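PDB 5ITG: sorbitol dehydrogenase, which probably oxidises the sugar alcohol D-sorbitol to L-sorbose, with NADP as the hydride acceptor. Local coordinates for residues 1-5 against 248-252; 430-434 against 448-452; 256-260 against 360-366; 306-310 against 370-374. All blocks are in the same frame, centred on the assembly; numbering follows the deposited sequence.

Contact 1. Residues 1-5 against 248-252; sequences MITRE and GLDDD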
# COMPACT_ATOMS: atom_id res chain seq x y z
N MSE A 1 -8.48 -30.04 -8.87
CA MSE A 1 -7.15 -30.72 -8.96
C MSE A 1 -6.09 -29.93 -8.20
O MSE A 1 -6.17 -28.70 -8.10
CB MSE A 1 -6.72 -30.85 -10.43
CG MSE A 1 -6.33 -29.54 -11.09
SE MSE A 1 -5.92 -29.76 -12.97
CE MSE A 1 -4.29 -30.78 -12.81
N ILE A 2 -5.10 -30.63 -7.66
CA ILE A 2 -4.04 -29.98 -6.91
C ILE A 2 -3.13 -29.20 -7.86
O ILE A 2 -3.05 -29.51 -9.05
CB ILE A 2 -3.20 -31.01 -6.13
CG1 ILE A 2 -4.11 -31.89 -5.28
CG2 ILE A 2 -2.21 -30.29 -5.22
CD1 ILE A 2 -3.38 -32.94 -4.46
N THR A 3 -2.45 -28.19 -7.34
CA THR A 3 -1.56 -27.37 -8.15
C THR A 3 -0.13 -27.88 -8.11
O THR A 3 0.51 -27.87 -7.06
CB THR A 3 -1.57 -25.90 -7.69
OG1 THR A 3 -2.91 -25.38 -7.75
CG2 THR A 3 -0.67 -25.05 -8.58
N ARG A 4 0.37 -28.31 -9.26
CA ARG A 4 1.73 -28.81 -9.37
C ARG A 4 2.34 -28.47 -10.73
O ARG A 4 1.63 -28.18 -11.68
CB ARG A 4 1.77 -30.33 -9.16
CG ARG A 4 1.78 -30.74 -7.69
CD ARG A 4 1.94 -32.25 -7.53
NE ARG A 4 0.68 -32.97 -7.67
CZ ARG A 4 -0.26 -33.03 -6.73
NH1 ARG A 4 -0.08 -32.41 -5.57
NH2 ARG A 4 -1.38 -33.71 -6.95
N GLU A 5 3.67 -28.51 -10.79
CA GLU A 5 4.39 -28.19 -12.02
C GLU A 5 3.94 -29.07 -13.18
O GLU A 5 3.78 -28.60 -14.30
CB GLU A 5 5.89 -28.36 -11.79
CG GLU A 5 6.77 -27.92 -12.94
CD GLU A 5 8.25 -27.98 -12.60
OE1 GLU A 5 8.74 -29.09 -12.28
OE2 GLU A 5 8.92 -26.93 -12.64
N GLY A 248 -11.87 -24.35 -8.96
CA GLY A 248 -11.81 -25.78 -9.20
C GLY A 248 -10.42 -26.34 -8.94
O GLY A 248 -10.10 -27.46 -9.35
N LEU A 249 -9.60 -25.55 -8.25
CA LEU A 249 -8.23 -25.94 -7.94
C LEU A 249 -8.04 -26.17 -6.45
O LEU A 249 -8.53 -25.39 -5.62
CB LEU A 249 -7.26 -24.84 -8.39
CG LEU A 249 -7.31 -24.42 -9.86
CD1 LEU A 249 -6.50 -23.15 -10.05
CD2 LEU A 249 -6.78 -25.54 -10.74
N ASP A 250 -7.32 -27.23 -6.09
CA ASP A 250 -7.06 -27.53 -4.69
C ASP A 250 -5.80 -26.78 -4.29
O ASP A 250 -4.74 -27.37 -4.07
CB ASP A 250 -6.87 -29.04 -4.49
CG ASP A 250 -6.55 -29.39 -3.05
OD1 ASP A 250 -7.34 -29.02 -2.15
OD2 ASP A 250 -5.51 -30.05 -2.81
N ASP A 251 -5.93 -25.46 -4.21
CA ASP A 251 -4.82 -24.59 -3.87
C ASP A 251 -4.68 -24.41 -2.37
O ASP A 251 -5.65 -24.11 -1.68
CB ASP A 251 -5.03 -23.22 -4.53
CG ASP A 251 -3.78 -22.36 -4.53
OD1 ASP A 251 -2.79 -22.73 -3.85
OD2 ASP A 251 -3.79 -21.31 -5.20
N ASP A 252 -3.47 -24.59 -1.85
CA ASP A 252 -3.21 -24.40 -0.43
C ASP A 252 -2.93 -22.93 -0.13
O ASP A 252 -3.10 -22.47 1.01
CB ASP A 252 -2.01 -25.24 0.01
CG ASP A 252 -2.39 -26.67 0.34
OD1 ASP A 252 -3.15 -26.86 1.31
OD2 ASP A 252 -1.94 -27.58 -0.37
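A chain terminus can be held by backbone groups more than by side chains, and here the N-terminal residues 1-5 lie against a Rossmann-domain loop, the one joining helix 237-247 to strand 255-258. The loop is bent by an inverse gamma turn centred on Asp250. It begins at Gly248, the first residue to leave the helix, with a positive phi of 87° at which a beta carbon would be jammed against the preceding carbonyl O. Gly248 O accepts a weak hydrogen bond from the chain's first amino group, Met1 N, at 3.1 Å. Leu249 then runs alongside Met1: its CA lies 3.4 Å from Met1 O in a CA-H...O contact, while its CD2 meets CG of Met1, modelled as selenomethionine, at 4.0 Å. The firm bond comes next, from Asp250 N to Met1 O, 2.7 Å and almost straight at 172°. On the side chain of the same residue, Asp250 OD2 comes within 3.4 Å of Ile2 CG1. Its carbonyl does less, because Asp250 O remains 4.1 Å from Thr3 N and neither atom has a hydrogen-bonding partner in the model. Asp251 turns its carboxylate to other parts of the chain, with OD2 bonded to Ser83 OG and OD1 to Gln78 NE2. What it presents to the terminus is aliphatic: Thr3 OG1 is buried 4.4 Å from Asp251 CB.

Contact 2. Residues 430-434 against 448-452; sequences YGDAE and KLPAF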
# COMPACT_ATOMS: atom_id res chain seq x y z
N TYR A 430 -5.93 11.21 19.86
CA TYR A 430 -6.80 12.01 20.71
C TYR A 430 -6.76 11.54 22.16
O TYR A 430 -6.69 10.34 22.43
CB TYR A 430 -8.25 11.96 20.22
CG TYR A 430 -8.55 12.80 18.99
CD1 TYR A 430 -7.53 13.46 18.31
CD2 TYR A 430 -9.86 12.92 18.52
CE1 TYR A 430 -7.82 14.23 17.17
CE2 TYR A 430 -10.15 13.68 17.39
CZ TYR A 430 -9.12 14.33 16.72
OH TYR A 430 -9.41 15.06 15.59
N GLY A 431 -6.80 12.50 23.08
CA GLY A 431 -6.80 12.19 24.50
C GLY A 431 -8.12 12.65 25.08
O GLY A 431 -9.08 12.85 24.33
N ASP A 432 -8.18 12.84 26.39
CA ASP A 432 -9.40 13.28 27.04
C ASP A 432 -9.78 14.68 26.59
O ASP A 432 -10.96 14.97 26.34
CB ASP A 432 -9.24 13.28 28.57
CG ASP A 432 -8.95 11.90 29.13
OD1 ASP A 432 -9.65 10.94 28.73
OD2 ASP A 432 -8.03 11.78 29.96
N ALA A 433 -8.78 15.55 26.49
CA ALA A 433 -9.01 16.92 26.06
C ALA A 433 -9.65 16.95 24.67
O ALA A 433 -10.71 17.56 24.47
CB ALA A 433 -7.69 17.68 26.04
N GLU A 434 -9.02 16.29 23.70
CA GLU A 434 -9.55 16.26 22.35
C GLU A 434 -10.98 15.72 22.29
O GLU A 434 -11.86 16.34 21.70
CB GLU A 434 -8.65 15.43 21.44
CG GLU A 434 -7.30 16.06 21.13
CD GLU A 434 -6.43 16.23 22.36
OE1 GLU A 434 -6.05 15.21 22.98
OE2 GLU A 434 -6.13 17.39 22.71
N LYS A 448 -11.12 23.32 17.08
CA LYS A 448 -9.76 23.37 17.62
C LYS A 448 -9.04 22.02 17.59
O LYS A 448 -7.86 21.95 17.94
CB LYS A 448 -9.79 23.90 19.06
CG LYS A 448 -10.49 25.25 19.20
CD LYS A 448 -10.63 25.66 20.66
CE LYS A 448 -11.54 24.71 21.44
NZ LYS A 448 -11.58 25.08 22.88
N LEU A 449 -9.72 20.95 17.17
CA LEU A 449 -9.07 19.64 17.12
C LEU A 449 -7.82 19.72 16.24
O LEU A 449 -7.77 20.53 15.31
CB LEU A 449 -10.02 18.57 16.58
CG LEU A 449 -11.17 18.16 17.50
CD1 LEU A 449 -12.15 17.26 16.75
CD2 LEU A 449 -10.61 17.45 18.73
N PRO A 450 -6.81 18.89 16.52
CA PRO A 450 -5.55 18.86 15.77
C PRO A 450 -5.70 18.52 14.29
O PRO A 450 -4.82 18.81 13.48
CB PRO A 450 -4.73 17.79 16.50
CG PRO A 450 -5.29 17.81 17.89
CD PRO A 450 -6.77 17.94 17.64
N ALA A 451 -6.82 17.90 13.94
CA ALA A 451 -7.08 17.49 12.56
C ALA A 451 -6.95 18.62 11.54
O ALA A 451 -6.56 18.39 10.39
CB ALA A 451 -8.49 16.87 12.45
N PHE A 452 -7.26 19.84 11.96
CA PHE A 452 -7.24 21.00 11.08
C PHE A 452 -6.03 21.93 11.22
O PHE A 452 -6.02 23.03 10.66
CB PHE A 452 -8.54 21.78 11.30
CG PHE A 452 -9.75 20.90 11.48
CD1 PHE A 452 -10.04 19.90 10.55
CD2 PHE A 452 -10.56 21.02 12.60
CE1 PHE A 452 -11.13 19.03 10.74
CE2 PHE A 452 -11.65 20.16 12.80
CZ PHE A 452 -11.93 19.17 11.87
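Tyr430, Leu449 and Glu434 bury the most surface where, in the C-terminal domain, the start of helix 432-439 meets the loop that follows it. Tyr430 contributes the largest share. Its CA-to-CB bond runs sideways, yet the ring reaches across so that Leu449 CD2 sits over one face, 4.0 Å from Tyr430 CZ, and Pro450 CD approaches Tyr430 CE1 obliquely at 3.9 Å. The hydroxyl end is wedged among carbons, with Tyr430 OH 3.7 Å from both Leu449 CB and Ala451 CB, and its polar need is met by a hydrogen bond with Tyr409 OH on helix 400-412. Tyr430, Pro450 and Ala451 also touch Cys378 of helix 377-394. Leu449 likewise extends its end toward the helix: CD2 touches Glu434 O at 3.4 Å and Glu434 CB at 3.9 Å, so one methyl fits between the aromatic ring and the first helical turn. Glu434 adds its aliphatic part, CG resting 4.0 Å from Pro450 CD, where a short 3-10 segment begins. Its carboxylate serves its own helix, Glu434 OE1 accepting a hydrogen bond from Gly431 N at 2.8 Å. No hydrogen bond joins 430-434 to 448-452; the contact is van der Waals, largely apolar. With Gly431 at the N-cap and Glu434 three residues on, the helix start carries one half of a capping box, glycine having no side chain to supply the other, and the returning loop packs over that capped N-terminus.

Contact 3. Residues 256-260 against 360-366; sequences VAEDF and RFSNKAM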
# COMPACT_ATOMS: atom_id res chain seq x y z
N VAL A 256 -6.83 -13.48 -3.60
CA VAL A 256 -7.67 -12.71 -4.50
C VAL A 256 -7.33 -11.23 -4.40
O VAL A 256 -6.89 -10.75 -3.36
CB VAL A 256 -9.17 -12.95 -4.16
CG1 VAL A 256 -9.42 -12.67 -2.69
CG2 VAL A 256 -10.06 -12.10 -5.04
N ALA A 257 -7.50 -10.50 -5.50
CA ALA A 257 -7.21 -9.08 -5.52
C ALA A 257 -8.19 -8.41 -6.46
O ALA A 257 -8.83 -9.08 -7.27
CB ALA A 257 -5.78 -8.84 -6.01
N GLU A 258 -8.32 -7.09 -6.34
CA GLU A 258 -9.22 -6.34 -7.22
C GLU A 258 -8.56 -6.34 -8.59
O GLU A 258 -7.35 -6.51 -8.70
CB GLU A 258 -9.40 -4.90 -6.72
CG GLU A 258 -8.13 -4.06 -6.76
CD GLU A 258 -8.34 -2.64 -6.24
OE1 GLU A 258 -9.45 -2.09 -6.39
OE2 GLU A 258 -7.37 -2.07 -5.68
N ASP A 259 -9.36 -6.18 -9.64
CA ASP A 259 -8.80 -6.16 -10.98
C ASP A 259 -7.88 -4.95 -11.16
O ASP A 259 -6.89 -5.03 -11.88
CB ASP A 259 -9.92 -6.15 -12.03
CG ASP A 259 -10.78 -4.91 -11.97
OD1 ASP A 259 -11.14 -4.49 -10.86
OD2 ASP A 259 -11.10 -4.37 -13.05
N PHE A 260 -8.20 -3.84 -10.49
CA PHE A 260 -7.38 -2.63 -10.59
C PHE A 260 -6.00 -2.87 -10.01
O PHE A 260 -5.84 -3.56 -9.01
CB PHE A 260 -8.01 -1.47 -9.82
CG PHE A 260 -7.14 -0.23 -9.78
CD1 PHE A 260 -7.21 0.73 -10.79
CD2 PHE A 260 -6.20 -0.06 -8.76
CE1 PHE A 260 -6.37 1.84 -10.78
CE2 PHE A 260 -5.35 1.06 -8.74
CZ PHE A 260 -5.44 2.01 -9.76
N ARG A 360 -13.64 1.55 -8.04
CA ARG A 360 -13.02 0.70 -7.04
C ARG A 360 -13.83 0.65 -5.76
O ARG A 360 -14.00 -0.42 -5.18
CB ARG A 360 -11.60 1.19 -6.75
CG ARG A 360 -10.67 1.00 -7.94
CD ARG A 360 -9.29 1.57 -7.67
NE ARG A 360 -8.57 0.83 -6.64
CZ ARG A 360 -7.49 1.29 -6.02
NH1 ARG A 360 -7.02 2.50 -6.32
NH2 ARG A 360 -6.88 0.56 -5.09
N PHE A 361 -14.33 1.80 -5.33
CA PHE A 361 -15.14 1.87 -4.11
C PHE A 361 -16.42 1.05 -4.28
O PHE A 361 -17.01 0.61 -3.29
CB PHE A 361 -15.50 3.33 -3.76
CG PHE A 361 -14.32 4.18 -3.31
CD1 PHE A 361 -13.08 3.61 -3.02
CD2 PHE A 361 -14.48 5.56 -3.16
CE1 PHE A 361 -12.01 4.40 -2.58
CE2 PHE A 361 -13.41 6.36 -2.72
CZ PHE A 361 -12.18 5.78 -2.43
N SER A 362 -16.85 0.84 -5.52
CA SER A 362 -18.06 0.06 -5.79
C SER A 362 -17.80 -1.45 -5.86
O SER A 362 -18.74 -2.24 -6.04
CB SER A 362 -18.70 0.49 -7.10
OG SER A 362 -18.00 -0.06 -8.21
N ASN A 363 -16.54 -1.87 -5.73
CA ASN A 363 -16.19 -3.30 -5.79
C ASN A 363 -16.68 -3.96 -4.50
O ASN A 363 -16.02 -3.87 -3.47
CB ASN A 363 -14.67 -3.49 -5.93
CG ASN A 363 -14.29 -4.89 -6.40
OD1 ASN A 363 -14.92 -5.88 -6.01
ND2 ASN A 363 -13.24 -4.99 -7.22
N LYS A 364 -17.82 -4.63 -4.56
CA LYS A 364 -18.36 -5.27 -3.36
C LYS A 364 -17.43 -6.29 -2.70
O LYS A 364 -17.36 -6.37 -1.47
CB LYS A 364 -19.73 -5.90 -3.67
CG LYS A 364 -20.76 -4.89 -4.14
CD LYS A 364 -22.17 -5.48 -4.21
CE LYS A 364 -22.79 -5.66 -2.82
NZ LYS A 364 -23.16 -4.36 -2.18
N ALA A 365 -16.69 -7.05 -3.49
CA ALA A 365 -15.78 -8.05 -2.92
C ALA A 365 -14.67 -7.41 -2.08
O ALA A 365 -14.15 -8.03 -1.16
CB ALA A 365 -15.16 -8.89 -4.04
N MSE A 366 -14.31 -6.17 -2.40
CA MSE A 366 -13.24 -5.45 -1.70
C MSE A 366 -13.73 -4.58 -0.56
O MSE A 366 -12.98 -4.28 0.37
CB MSE A 366 -12.48 -4.55 -2.67
CG MSE A 366 -11.82 -5.27 -3.84
SE MSE A 366 -10.49 -6.53 -3.25
CE MSE A 366 -11.36 -8.16 -3.81
O HOH W 1 -11.47 -1.90 -4.58
O HOH W 2 -11.82 -2.56 -7.76
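Where two domains meet, a buried charge is usually compensated, and this junction between the Rossmann sheet and the C-terminal domain illustrates it. Glu258, near the end of strand 255-258, faces Arg360, near the end of helix 350-361, in a bidentate salt bridge: Arg360 NE to Glu258 OE1 at 3.1 Å and Arg360 NH2 to Glu258 OE2 at 2.7 Å. Both carboxylate oxygens have further donors. Glu258 OE2 also accepts from Ile231 N, while Glu258 OE1 accepts from water 1 at 2.7 Å and water 2 at 2.8 Å. Water 1 donates its other proton to Arg360 O at 3.0 Å; water 2 accepts from Asn363 ND2 at 2.9 Å, a nitrogen whose stronger tie is to Thr87 O on strand 82-87. The remaining guanidinium nitrogen, NH1, makes a salt bridge with Asp229. Carbon completes the seam. Met366, modelled as selenomethionine, sets CG 3.8 Å from Glu258 CB and CE 4.3 Å from Val256 CG2. Phe260 covers one face of the guanidinium, its CE2 3.3 Å from Arg360 NH1, and receives a CH-pi contact, Arg360 CD standing 3.7 Å from the Phe260 ring centroid.

Contact 4. Residues 306-310 against 370-374; sequences CFPGI and TLRIA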
# COMPACT_ATOMS: atom_id res chain seq x y z
N CYS A 306 -16.76 8.29 3.43
CA CYS A 306 -17.08 7.62 4.69
C CYS A 306 -17.48 8.45 5.89
O CYS A 306 -18.25 7.96 6.71
CB CYS A 306 -15.94 6.66 5.06
SG CYS A 306 -15.79 5.27 3.89
N PHE A 307 -16.99 9.68 6.02
CA PHE A 307 -17.39 10.47 7.18
C PHE A 307 -18.91 10.73 7.13
O PHE A 307 -19.61 10.48 8.11
CB PHE A 307 -16.61 11.80 7.24
CG PHE A 307 -15.14 11.64 7.58
CD1 PHE A 307 -14.68 10.55 8.32
CD2 PHE A 307 -14.22 12.63 7.23
CE1 PHE A 307 -13.34 10.44 8.70
CE2 PHE A 307 -12.87 12.53 7.60
CZ PHE A 307 -12.43 11.44 8.34
N PRO A 308 -19.43 11.23 6.00
CA PRO A 308 -20.88 11.45 6.00
C PRO A 308 -21.65 10.13 5.88
O PRO A 308 -22.80 10.02 6.34
CB PRO A 308 -21.10 12.38 4.80
CG PRO A 308 -19.96 12.05 3.89
CD PRO A 308 -18.80 11.87 4.83
N GLY A 309 -21.02 9.12 5.28
CA GLY A 309 -21.66 7.82 5.14
C GLY A 309 -21.96 7.17 6.49
O GLY A 309 -22.98 6.49 6.65
N ILE A 310 -21.07 7.38 7.46
CA ILE A 310 -21.24 6.83 8.80
C ILE A 310 -22.44 7.52 9.46
O ILE A 310 -23.22 6.89 10.18
CB ILE A 310 -19.96 7.04 9.66
CG1 ILE A 310 -18.81 6.21 9.10
CG2 ILE A 310 -20.24 6.66 11.12
CD1 ILE A 310 -17.45 6.50 9.74
N THR A 370 -16.88 1.35 6.79
CA THR A 370 -16.76 2.80 6.84
C THR A 370 -16.06 3.25 8.12
O THR A 370 -15.21 4.13 8.09
CB THR A 370 -18.15 3.45 6.78
OG1 THR A 370 -18.98 2.89 7.79
CG2 THR A 370 -18.78 3.22 5.41
N LEU A 371 -16.41 2.64 9.24
CA LEU A 371 -15.78 3.01 10.51
C LEU A 371 -14.28 2.75 10.47
O LEU A 371 -13.50 3.49 11.08
CB LEU A 371 -16.43 2.25 11.68
CG LEU A 371 -17.69 2.92 12.24
CD1 LEU A 371 -18.30 2.06 13.34
CD2 LEU A 371 -17.34 4.30 12.78
N ARG A 372 -13.88 1.72 9.74
CA ARG A 372 -12.46 1.39 9.65
C ARG A 372 -11.73 2.47 8.85
O ARG A 372 -10.62 2.87 9.19
CB ARG A 372 -12.27 0.03 8.97
CG ARG A 372 -11.17 -0.81 9.61
CD ARG A 372 -10.81 -2.01 8.75
NE ARG A 372 -10.20 -1.59 7.49
CZ ARG A 372 -9.08 -0.88 7.40
NH1 ARG A 372 -8.44 -0.51 8.51
NH2 ARG A 372 -8.59 -0.54 6.22
N ILE A 373 -12.37 2.93 7.79
CA ILE A 373 -11.79 3.98 6.95
C ILE A 373 -11.66 5.26 7.77
O ILE A 373 -10.71 6.03 7.58
CB ILE A 373 -12.68 4.25 5.71
CG1 ILE A 373 -12.74 3.00 4.84
CG2 ILE A 373 -12.13 5.44 4.91
CD1 ILE A 373 -11.38 2.50 4.36
N ALA A 374 -12.59 5.47 8.69
CA ALA A 374 -12.60 6.66 9.52
C ALA A 374 -11.64 6.60 10.72
O ALA A 374 -11.42 7.61 11.39
CB ALA A 374 -14.02 6.94 10.01
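Helices that cross steeply must match bumps to hollows over a short patch. Within the C-terminal domain, residues 306-310 and 370-374 do so with axes 9.0 Å apart and a crossing angle of -134°. The main bump is Ile310. Its CD1 drops into a hollow lined by Thr370, Leu371 and Ala374, 3.5 Å from Ala374 CB and 3.8 Å from Leu371 CD2, while Ile310 CG1 lies 3.6 Å from Thr370 OG1. One turn earlier Cys306 makes the second bump, its SG settling between Thr370 CG2 at 3.9 Å and Ile373 CB at 3.7 Å; here the backbones come nearest, with Cys306 CA and Thr370 CA 5.3 Å apart. Phe307 starts away from the partner helix but swings its ring edge back, CE1 reaching Ala374 CB at 3.8 Å. Small Ala374 therefore receives both Ile310 and Phe307. The hydroxyl of Thr370, which touches Ile310 CG1, has its hydrogen bond with Tyr314 O, outside the two segments. With no hydrogen bond between the two segments, cohesion must come from close apolar fit and the exclusion of water.

Overall arrangement
Chemistry follows position in this chain. Contact 1, about 29 Å from the chain's centre and only partly buried, relies on backbone bonds at the terminus, whereas contact 3, the most central at about 15 Å, joins the two domains by charge and water. The loop of contact 1 leads directly into the strand of contact 3. Contacts 2 and 4 are buried, largely apolar and confined to the C-terminal domain, their centres about 18 Å apart; Tyr409 of helix 400-412 relates them, bonding Tyr430 of one and meeting the Phe307 ring of the other. Segment 306-310 falls between the two segments of contact 3 and 370-374 after them, so the chain alternates between contacts 3 and 4.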